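Local coordinates for class I phosphodiesterase PDEB1 (Leishmania major, PDB 2R8Q), which belongs to the class I cyclic nucleotide phosphodiesterases, here as an all-helical catalytic domain that holds zinc, magnesium and 3-isobutyl-1-methylxanthine, at residues Leu84-Gln89 and Ile181-Asp186; Gly71-Phe76 and Glu129-Leu134; Gly146-Phe151 and Tyr277-Met282. One frame throughout, in Å; residues are numbered along the deposited sequence.

Interaction 1 (Leu84-Gln89 and Ile181-Asp186)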
loop_
_atom_site.group_PDB
_atom_site.type_symbol
_atom_site.label_atom_id
_atom_site.label_comp_id
_atom_site.label_asym_id
_atom_site.label_seq_id
_atom_site.Cartn_x
_atom_site.Cartn_y
_atom_site.Cartn_z
ATOM N N LEU A 84 10.453 -6.378 21.751
ATOM C CA LEU A 84 10.146 -5.061 22.300
ATOM C C LEU A 84 10.188 -3.990 21.208
ATOM O O LEU A 84 9.314 -3.120 21.153
ATOM C CB LEU A 84 11.113 -4.714 23.444
ATOM C CG LEU A 84 10.821 -3.417 24.212
ATOM C CD1 LEU A 84 9.367 -3.397 24.700
ATOM C CD2 LEU A 84 11.780 -3.301 25.395
ATOM N N ASN A 85 11.193 -4.047 20.335
ATOM C CA ASN A 85 11.281 -3.071 19.252
ATOM C C ASN A 85 10.039 -3.171 18.373
ATOM O O ASN A 85 9.491 -2.157 17.945
ATOM C CB ASN A 85 12.519 -3.303 18.382
ATOM C CG ASN A 85 13.799 -2.825 19.042
ATOM O OD1 ASN A 85 13.779 -1.964 19.926
ATOM N ND2 ASN A 85 14.929 -3.372 18.596
ATOM N N PHE A 86 9.605 -4.398 18.095
ATOM C CA PHE A 86 8.417 -4.613 17.265
ATOM C C PHE A 86 7.199 -3.955 17.914
ATOM O O PHE A 86 6.455 -3.220 17.263
ATOM C CB PHE A 86 8.167 -6.113 17.081
ATOM C CG PHE A 86 6.873 -6.436 16.385
ATOM C CD1 PHE A 86 6.744 -6.256 15.008
ATOM C CD2 PHE A 86 5.788 -6.920 17.106
ATOM C CE1 PHE A 86 5.549 -6.556 14.363
ATOM C CE2 PHE A 86 4.585 -7.225 16.469
ATOM C CZ PHE A 86 4.469 -7.042 15.098
ATOM N N ILE A 87 7.000 -4.210 19.202
ATOM C CA ILE A 87 5.871 -3.625 19.918
ATOM C C ILE A 87 5.922 -2.097 19.827
ATOM O O ILE A 87 4.909 -1.449 19.564
ATOM C CB ILE A 87 5.883 -4.062 21.397
ATOM C CG1 ILE A 87 5.647 -5.571 21.483
ATOM C CG2 ILE A 87 4.822 -3.300 22.185
ATOM C CD1 ILE A 87 5.887 -6.158 22.864
ATOM N N LEU A 88 7.105 -1.520 20.016
ATOM C CA LEU A 88 7.243 -0.066 19.961
ATOM C C LEU A 88 7.101 0.504 18.554
ATOM O O LEU A 88 6.634 1.629 18.390
ATOM C CB LEU A 88 8.581 0.362 20.572
ATOM C CG LEU A 88 8.689 0.111 22.080
ATOM C CD1 LEU A 88 10.096 0.427 22.555
ATOM C CD2 LEU A 88 7.665 0.975 22.815
ATOM N N GLN A 89 7.512 -0.258 17.541
ATOM C CA GLN A 89 7.374 0.207 16.166
ATOM C C GLN A 89 5.887 0.203 15.818
ATOM O O GLN A 89 5.412 1.065 15.080
ATOM C CB GLN A 89 8.157 -0.693 15.202
ATOM C CG GLN A 89 9.679 -0.506 15.277
ATOM C CD GLN A 89 10.156 0.809 14.670
ATOM O OE1 GLN A 89 9.357 1.679 14.320
ATOM N NE2 GLN A 89 11.475 0.959 14.549
ATOM N N ILE A 181 4.230 -5.080 6.913
ATOM C CA ILE A 181 5.365 -5.516 6.107
ATOM C C ILE A 181 6.538 -4.556 6.280
ATOM O O ILE A 181 7.689 -4.983 6.391
ATOM C CB ILE A 181 4.963 -5.612 4.609
ATOM C CG1 ILE A 181 4.015 -6.802 4.424
ATOM C CG2 ILE A 181 6.213 -5.761 3.723
ATOM C CD1 ILE A 181 3.359 -6.883 3.049
ATOM N N GLU A 182 6.240 -3.262 6.312
ATOM C CA GLU A 182 7.268 -2.240 6.489
ATOM C C GLU A 182 8.001 -2.433 7.818
ATOM O O GLU A 182 9.233 -2.443 7.868
ATOM C CB GLU A 182 6.621 -0.854 6.449
ATOM C CG GLU A 182 7.560 0.289 6.776
ATOM C CD GLU A 182 6.839 1.620 6.838
ATOM O OE1 GLU A 182 6.262 2.030 5.807
ATOM O OE2 GLU A 182 6.844 2.251 7.918
ATOM N N ILE A 183 7.238 -2.579 8.896
ATOM C CA ILE A 183 7.824 -2.776 10.217
ATOM C C ILE A 183 8.712 -4.019 10.274
ATOM O O ILE A 183 9.839 -3.967 10.770
ATOM C CB ILE A 183 6.721 -2.910 11.296
ATOM C CG1 ILE A 183 5.992 -1.576 11.459
ATOM C CG2 ILE A 183 7.328 -3.367 12.613
ATOM C CD1 ILE A 183 4.771 -1.650 12.367
ATOM N N LEU A 184 8.198 -5.132 9.759
ATOM C CA LEU A 184 8.924 -6.396 9.770
ATOM C C LEU A 184 10.142 -6.443 8.857
ATOM O O LEU A 184 10.974 -7.341 8.984
ATOM C CB LEU A 184 7.970 -7.543 9.417
ATOM C CG LEU A 184 6.874 -7.771 10.458
ATOM C CD1 LEU A 184 5.812 -8.712 9.907
ATOM C CD2 LEU A 184 7.497 -8.331 11.735
ATOM N N SER A 185 10.252 -5.484 7.941
ATOM C CA SER A 185 11.391 -5.452 7.024
ATOM C C SER A 185 12.652 -4.988 7.746
ATOM O O SER A 185 13.758 -5.105 7.218
ATOM C CB SER A 185 11.106 -4.524 5.838
ATOM O OG SER A 185 11.090 -3.163 6.232
ATOM N N ASP A 186 12.467 -4.462 8.953
ATOM C CA ASP A 186 13.562 -3.973 9.787
ATOM C C ASP A 186 14.100 -5.134 10.620
ATOM O O ASP A 186 13.390 -5.694 11.454
ATOM C CB ASP A 186 13.044 -2.864 10.710
ATOM C CG ASP A 186 14.086 -2.383 11.703
ATOM O OD1 ASP A 186 13.707 -1.619 12.616
ATOM O OD2 ASP A 186 15.273 -2.756 11.577
HETATM O O HOH W 1 13.144 -1.378 15.315
#

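Interaction 2 (Gly71-Phe76 and Glu129-Leu134)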
loop_
_atom_site.group_PDB
_atom_site.type_symbol
_atom_site.label_atom_id
_atom_site.label_comp_id
_atom_site.label_asym_id
_atom_site.label_seq_id
_atom_site.Cartn_x
_atom_site.Cartn_y
_atom_site.Cartn_z
ATOM N N GLY A 71 6.475 -17.897 26.074
ATOM C CA GLY A 71 7.475 -18.829 25.591
ATOM C C GLY A 71 7.500 -18.961 24.078
ATOM O O GLY A 71 8.432 -19.541 23.520
ATOM N N LEU A 72 6.491 -18.416 23.405
ATOM C CA LEU A 72 6.423 -18.511 21.949
ATOM C C LEU A 72 7.536 -17.761 21.213
ATOM O O LEU A 72 8.129 -18.291 20.275
ATOM C CB LEU A 72 5.047 -18.045 21.456
ATOM C CG LEU A 72 3.873 -18.930 21.895
ATOM C CD1 LEU A 72 2.554 -18.264 21.521
ATOM C CD2 LEU A 72 3.987 -20.309 21.235
ATOM N N PRO A 73 7.831 -16.517 21.616
ATOM C CA PRO A 73 8.898 -15.790 20.922
ATOM C C PRO A 73 10.229 -16.544 20.957
ATOM O O PRO A 73 10.905 -16.678 19.939
ATOM C CB PRO A 73 8.963 -14.469 21.680
ATOM C CG PRO A 73 7.538 -14.258 22.086
ATOM C CD PRO A 73 7.124 -15.635 22.563
ATOM N N GLU A 74 10.595 -17.050 22.130
ATOM C CA GLU A 74 11.851 -17.778 22.272
ATOM C C GLU A 74 11.825 -19.074 21.473
ATOM O O GLU A 74 12.815 -19.437 20.839
ATOM C CB GLU A 74 12.127 -18.096 23.743
ATOM C CG GLU A 74 13.508 -18.693 23.982
ATOM C CD GLU A 74 13.742 -19.082 25.428
ATOM O OE1 GLU A 74 13.580 -18.217 26.313
ATOM O OE2 GLU A 74 14.093 -20.254 25.678
ATOM N N LYS A 75 10.692 -19.767 21.508
ATOM C CA LYS A 75 10.546 -21.025 20.786
ATOM C C LYS A 75 10.821 -20.837 19.298
ATOM O O LYS A 75 11.400 -21.707 18.644
ATOM C CB LYS A 75 9.133 -21.581 20.985
ATOM C CG LYS A 75 8.894 -22.933 20.336
ATOM C CD LYS A 75 7.592 -23.551 20.826
ATOM C CE LYS A 75 7.633 -23.782 22.333
ATOM N NZ LYS A 75 6.366 -24.357 22.861
ATOM N N PHE A 76 10.421 -19.687 18.768
ATOM C CA PHE A 76 10.615 -19.420 17.354
ATOM C C PHE A 76 11.790 -18.507 17.020
ATOM O O PHE A 76 11.842 -17.890 15.957
ATOM C CB PHE A 76 9.299 -18.914 16.764
ATOM C CG PHE A 76 8.214 -19.957 16.785
ATOM C CD1 PHE A 76 8.324 -21.095 15.990
ATOM C CD2 PHE A 76 7.133 -19.852 17.654
ATOM C CE1 PHE A 76 7.381 -22.115 16.064
ATOM C CE2 PHE A 76 6.180 -20.871 17.736
ATOM C CZ PHE A 76 6.308 -22.005 16.939
ATOM N N GLU A 129 1.208 -21.039 14.600
ATOM C CA GLU A 129 -0.002 -20.291 14.273
ATOM C C GLU A 129 -0.480 -19.463 15.461
ATOM O O GLU A 129 -0.993 -18.355 15.288
ATOM C CB GLU A 129 -1.081 -21.255 13.774
ATOM C CG GLU A 129 -0.660 -21.897 12.457
ATOM C CD GLU A 129 -1.530 -23.051 12.012
ATOM O OE1 GLU A 129 -2.138 -23.733 12.866
ATOM O OE2 GLU A 129 -1.576 -23.296 10.787
ATOM N N CYS A 130 -0.298 -19.982 16.672
ATOM C CA CYS A 130 -0.692 -19.233 17.864
ATOM C C CYS A 130 0.183 -17.986 17.971
ATOM O O CYS A 130 -0.306 -16.893 18.267
ATOM C CB CYS A 130 -0.525 -20.087 19.121
ATOM S SG CYS A 130 -1.760 -21.392 19.284
ATOM N N TYR A 131 1.479 -18.162 17.725
ATOM C CA TYR A 131 2.445 -17.070 17.781
ATOM C C TYR A 131 2.100 -16.004 16.748
ATOM O O TYR A 131 2.004 -14.819 17.070
ATOM C CB TYR A 131 3.855 -17.620 17.531
ATOM C CG TYR A 131 4.952 -16.582 17.495
ATOM C CD1 TYR A 131 5.109 -15.663 18.536
ATOM C CD2 TYR A 131 5.844 -16.523 16.427
ATOM C CE1 TYR A 131 6.125 -14.713 18.509
ATOM C CE2 TYR A 131 6.865 -15.574 16.391
ATOM C CZ TYR A 131 6.997 -14.674 17.436
ATOM O OH TYR A 131 7.987 -13.722 17.396
ATOM N N VAL A 132 1.905 -16.429 15.504
ATOM C CA VAL A 132 1.565 -15.495 14.440
ATOM C C VAL A 132 0.253 -14.762 14.728
ATOM O O VAL A 132 0.135 -13.568 14.471
ATOM C CB VAL A 132 1.473 -16.223 13.081
ATOM C CG1 VAL A 132 0.987 -15.262 11.999
ATOM C CG2 VAL A 132 2.843 -16.793 12.716
ATOM N N LEU A 133 -0.730 -15.469 15.278
ATOM C CA LEU A 133 -2.008 -14.837 15.586
ATOM C C LEU A 133 -1.836 -13.703 16.599
ATOM O O LEU A 133 -2.392 -12.613 16.433
ATOM C CB LEU A 133 -2.991 -15.879 16.127
ATOM C CG LEU A 133 -4.389 -15.383 16.505
ATOM C CD1 LEU A 133 -5.066 -14.743 15.292
ATOM C CD2 LEU A 133 -5.218 -16.556 17.011
ATOM N N LEU A 134 -1.045 -13.950 17.640
ATOM C CA LEU A 134 -0.819 -12.942 18.669
ATOM C C LEU A 134 -0.053 -11.735 18.131
ATOM O O LEU A 134 -0.360 -10.594 18.484
ATOM C CB LEU A 134 -0.086 -13.566 19.862
ATOM C CG LEU A 134 -0.941 -14.598 20.606
ATOM C CD1 LEU A 134 -0.088 -15.355 21.615
ATOM C CD2 LEU A 134 -2.097 -13.894 21.309
#

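Interaction 3 (Gly146-Phe151 and Tyr277-Met282)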
loop_
_atom_site.group_PDB
_atom_site.type_symbol
_atom_site.label_atom_id
_atom_site.label_comp_id
_atom_site.label_asym_id
_atom_site.label_seq_id
_atom_site.Cartn_x
_atom_site.Cartn_y
_atom_site.Cartn_z
ATOM N N GLY A 146 -9.414 6.692 12.271
ATOM C CA GLY A 146 -10.652 6.983 12.971
ATOM C C GLY A 146 -11.898 7.013 12.099
ATOM O O GLY A 146 -12.968 7.416 12.564
ATOM N N VAL A 147 -11.767 6.616 10.837
ATOM C CA VAL A 147 -12.915 6.574 9.933
ATOM C C VAL A 147 -12.939 5.203 9.267
ATOM O O VAL A 147 -11.883 4.598 9.067
ATOM C CB VAL A 147 -12.850 7.680 8.844
ATOM C CG1 VAL A 147 -12.945 9.051 9.496
ATOM C CG2 VAL A 147 -11.567 7.562 8.043
ATOM N N ASN A 148 -14.130 4.703 8.943
ATOM C CA ASN A 148 -14.241 3.386 8.317
ATOM C C ASN A 148 -14.021 3.399 6.804
ATOM O O ASN A 148 -13.836 4.453 6.203
ATOM C CB ASN A 148 -15.594 2.732 8.649
ATOM C CG ASN A 148 -16.781 3.584 8.246
ATOM O OD1 ASN A 148 -16.711 4.367 7.299
ATOM N ND2 ASN A 148 -17.894 3.419 8.959
ATOM N N ASN A 149 -14.016 2.220 6.190
ATOM C CA ASN A 149 -13.787 2.135 4.752
ATOM C C ASN A 149 -14.802 2.935 3.945
ATOM O O ASN A 149 -14.451 3.532 2.927
ATOM C CB ASN A 149 -13.793 0.676 4.277
ATOM C CG ASN A 149 -12.566 -0.091 4.729
ATOM O OD1 ASN A 149 -11.495 0.483 4.917
ATOM N ND2 ASN A 149 -12.711 -1.402 4.881
ATOM N N SER A 150 -16.051 2.950 4.400
ATOM C CA SER A 150 -17.103 3.679 3.698
ATOM C C SER A 150 -16.771 5.159 3.542
ATOM O O SER A 150 -17.049 5.762 2.502
ATOM C CB SER A 150 -18.432 3.529 4.440
ATOM O OG SER A 150 -19.461 4.242 3.774
ATOM N N PHE A 151 -16.172 5.742 4.573
ATOM C CA PHE A 151 -15.808 7.153 4.553
ATOM C C PHE A 151 -14.922 7.488 3.358
ATOM O O PHE A 151 -15.155 8.481 2.662
ATOM C CB PHE A 151 -15.096 7.520 5.860
ATOM C CG PHE A 151 -14.680 8.962 5.947
ATOM C CD1 PHE A 151 -13.464 9.383 5.416
ATOM C CD2 PHE A 151 -15.497 9.895 6.579
ATOM C CE1 PHE A 151 -13.064 10.717 5.519
ATOM C CE2 PHE A 151 -15.111 11.226 6.687
ATOM C CZ PHE A 151 -13.886 11.640 6.155
ATOM N N TYR A 277 -18.810 9.344 16.277
ATOM C CA TYR A 277 -19.314 10.714 16.242
ATOM C C TYR A 277 -18.332 11.647 15.541
ATOM O O TYR A 277 -18.735 12.570 14.835
ATOM C CB TYR A 277 -19.584 11.231 17.658
ATOM C CG TYR A 277 -20.836 10.683 18.310
ATOM C CD1 TYR A 277 -21.117 10.958 19.646
ATOM C CD2 TYR A 277 -21.742 9.904 17.593
ATOM C CE1 TYR A 277 -22.268 10.472 20.255
ATOM C CE2 TYR A 277 -22.901 9.412 18.194
ATOM C CZ TYR A 277 -23.154 9.701 19.524
ATOM O OH TYR A 277 -24.297 9.218 20.121
ATOM N N ARG A 278 -17.038 11.412 15.730
ATOM C CA ARG A 278 -16.057 12.268 15.080
ATOM C C ARG A 278 -16.054 12.021 13.577
ATOM O O ARG A 278 -15.799 12.942 12.800
ATOM C CB ARG A 278 -14.667 12.057 15.686
ATOM C CG ARG A 278 -14.589 12.534 17.127
ATOM C CD ARG A 278 -13.178 12.512 17.685
ATOM N NE ARG A 278 -13.186 12.824 19.110
ATOM C CZ ARG A 278 -12.098 12.934 19.863
ATOM N NH1 ARG A 278 -10.897 12.757 19.331
ATOM N NH2 ARG A 278 -12.215 13.218 21.153
ATOM N N GLN A 279 -16.330 10.787 13.157
ATOM C CA GLN A 279 -16.388 10.517 11.723
ATOM C C GLN A 279 -17.602 11.263 11.187
ATOM O O GLN A 279 -17.557 11.846 10.107
ATOM C CB GLN A 279 -16.554 9.024 11.422
ATOM C CG GLN A 279 -16.754 8.767 9.925
ATOM C CD GLN A 279 -16.830 7.299 9.556
ATOM O OE1 GLN A 279 -16.159 6.461 10.154
ATOM N NE2 GLN A 279 -17.635 6.986 8.545
ATOM N N GLY A 280 -18.688 11.226 11.951
ATOM C CA GLY A 280 -19.901 11.910 11.546
ATOM C C GLY A 280 -19.671 13.402 11.397
ATOM O O GLY A 280 -20.153 14.015 10.443
ATOM N N ASP A 281 -18.937 13.991 12.340
ATOM C CA ASP A 281 -18.647 15.418 12.282
ATOM C C ASP A 281 -17.866 15.733 11.011
ATOM O O ASP A 281 -18.114 16.745 10.356
ATOM C CB ASP A 281 -17.839 15.870 13.503
ATOM C CG ASP A 281 -18.624 15.778 14.798
ATOM O OD1 ASP A 281 -19.873 15.796 14.746
ATOM O OD2 ASP A 281 -17.990 15.703 15.872
ATOM N N MET A 282 -16.921 14.866 10.663
ATOM C CA MET A 282 -16.122 15.072 9.458
ATOM C C MET A 282 -16.971 14.918 8.205
ATOM O O MET A 282 -16.752 15.619 7.213
ATOM C CB MET A 282 -14.950 14.089 9.409
ATOM C CG MET A 282 -13.849 14.402 10.405
ATOM S SD MET A 282 -12.444 13.285 10.251
ATOM C CE MET A 282 -12.918 12.008 11.387
HETATM O O HOH W 2 -15.469 6.024 12.771
#

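Interaction 1 (Leu84-Gln89 and Ile181-Asp186)
F86 and Q89 of helix 80-92 meet I183 and L184 of helix 171-184. The apolar part has I183 at its middle. Its CG2 methyl lies 3.8 Å from F86 CD1 and also 3.8 Å from Q89 CB, so one methyl serves two residues a helix turn apart. The CD1 arm of I183 reaches the backbone of Q89, 3.9 Å from Q89 O. CG of F86 is anti to its backbone N (chi1 173°), which sends CG, and the ring with it, toward I183 and L184. I183 CG2 and L184 CD2 lie on opposite sides of the F86 ring plane and straddle its CD1-CE1 bond, both obliquely. L184 CD2 is 3.7 Å from F86 CE1. F86 also packs on V135, L138 and V139 of helix 127-139.

The polar part runs through water. Q89 NE2 and D186 OD1 are 3.9 Å apart, and their amide and carboxylate planes are 78° apart. Water 1 closes the gap. It accepts from Q89 NE2 at 3.0 Å and donates to D186 OD1 at 2.8 Å. Both groups also have direct partners: Q89 NE2 bonds to I17 O, and D186 OD2 accepts from A188 N. R93 adds a second tie between the helices, with a hydrogen bond to Q89 O and a salt bridge to E182.

No direct hydrogen bond joins the two segments of this all-helical phosphodiesterase fold. The hold across them is van der Waals packing. The one polar link passes through a water, while Q89 NE2 and D186 have their direct bonds outside.

Interaction 2 (Gly71-Phe76 and Glu129-Leu134)
Y131 of helix 127-139 points its ring at the short helix 72-75 and meets L72, P73 and F76. Its CG is anti to the backbone N (chi1 177°), which sets CG on the side of L72 and F76. The F76 and Y131 rings are nearly parallel, with planes 18° apart. They are slid past each other and barely overlap, with centroids 5.5 Å apart. The closest approach of the two rings is F76 CD2 to Y131 CD2, 3.8 Å. K75 CG sits over the centre of one F76 face.

L72 and P73 meet the same side of the Y131 ring as F76, farther round at CD1 and CE1. L72 CB is 3.8 Å from Y131 CD1, and L72 O lies over one face of the ring. P73 crosses the tyrosine obliquely, its CG 3.9 Å from Y131 CE1. L72 then carries on past the ring. Its CD1 meets L134 CD1 at 3.9 Å, the two leucines crossing at about a right angle.

The tyrosine hydroxyl bonds to V191 O. Around the contact, helix 102-118 supplies Y117 against L72 and C130. Helix 55-68 brings W68 onto P73 and L67 onto L134. Helix 72-75 is thus packed among three longer helices of the all-helical domain.

Interaction 3 (Gly146-Phe151 and Tyr277-Met282)
Q279 holds CG anti to its backbone N (chi1 174°) and runs on extended, which carries its amide from helix 262-285 to N148. N148 turns CG between its backbone N and carbonyl carbon (chi1 57°). This suits its role as the N-cap of helix 149-154, where OD1 accepts from F151 N.

The two side-chain amides cross at about a right angle, with planes 85° apart, and two hydrogen bonds join the residues. Q279 OE1 accepts from N148 N at 2.9 Å, the donor lying above the carbonyl plane. Q279 NE2 gives to N148 OD1 at 3.0 Å, again from above the plane of that carbonyl. OD1 therefore takes both the cap bond and the glutamine bond, which should fix the rotation of the N148 amide. E283 OE2 is a further acceptor for Q279 NE2.

Apolar contacts flank the amide. F151 CD2 packs on Q279 CG at 3.7 Å, and V147 CG1 lies over the centre of one face of the F151 ring. V147 CG1 also meets M282 CE at 3.5 Å. M282 SD makes an oblique Met-aromatic contact with that ring, 5.5 Å from its centroid. The N148 side chain is about 7 Å from bound 3-isobutyl-1-methylxanthine, so the contact lies close to the ligand pocket.

Water 2 donates to G146 O and, at 2.7 Å, to Q279 OE1.

Overall arrangement
The three contacts tie together distant parts of one all-helical domain. Interactions 1 and 2 are neighbours, with centres about 16 Å apart. Helices 72-75 and 80-92 follow each other in the chain, and F86 of interaction 1 also packs on helix 127-139, which carries half of interaction 2. Interaction 3 lies farther off, its centre about 28 Å from that of interaction 1 and about 35 Å from that of interaction 2, across the chain's centre from the latter. Along the chain, interaction 1 alternates with each of the others, while interaction 2 closes before interaction 3 opens. Interaction 3 joins a helix start near the ligand to helix 262-285.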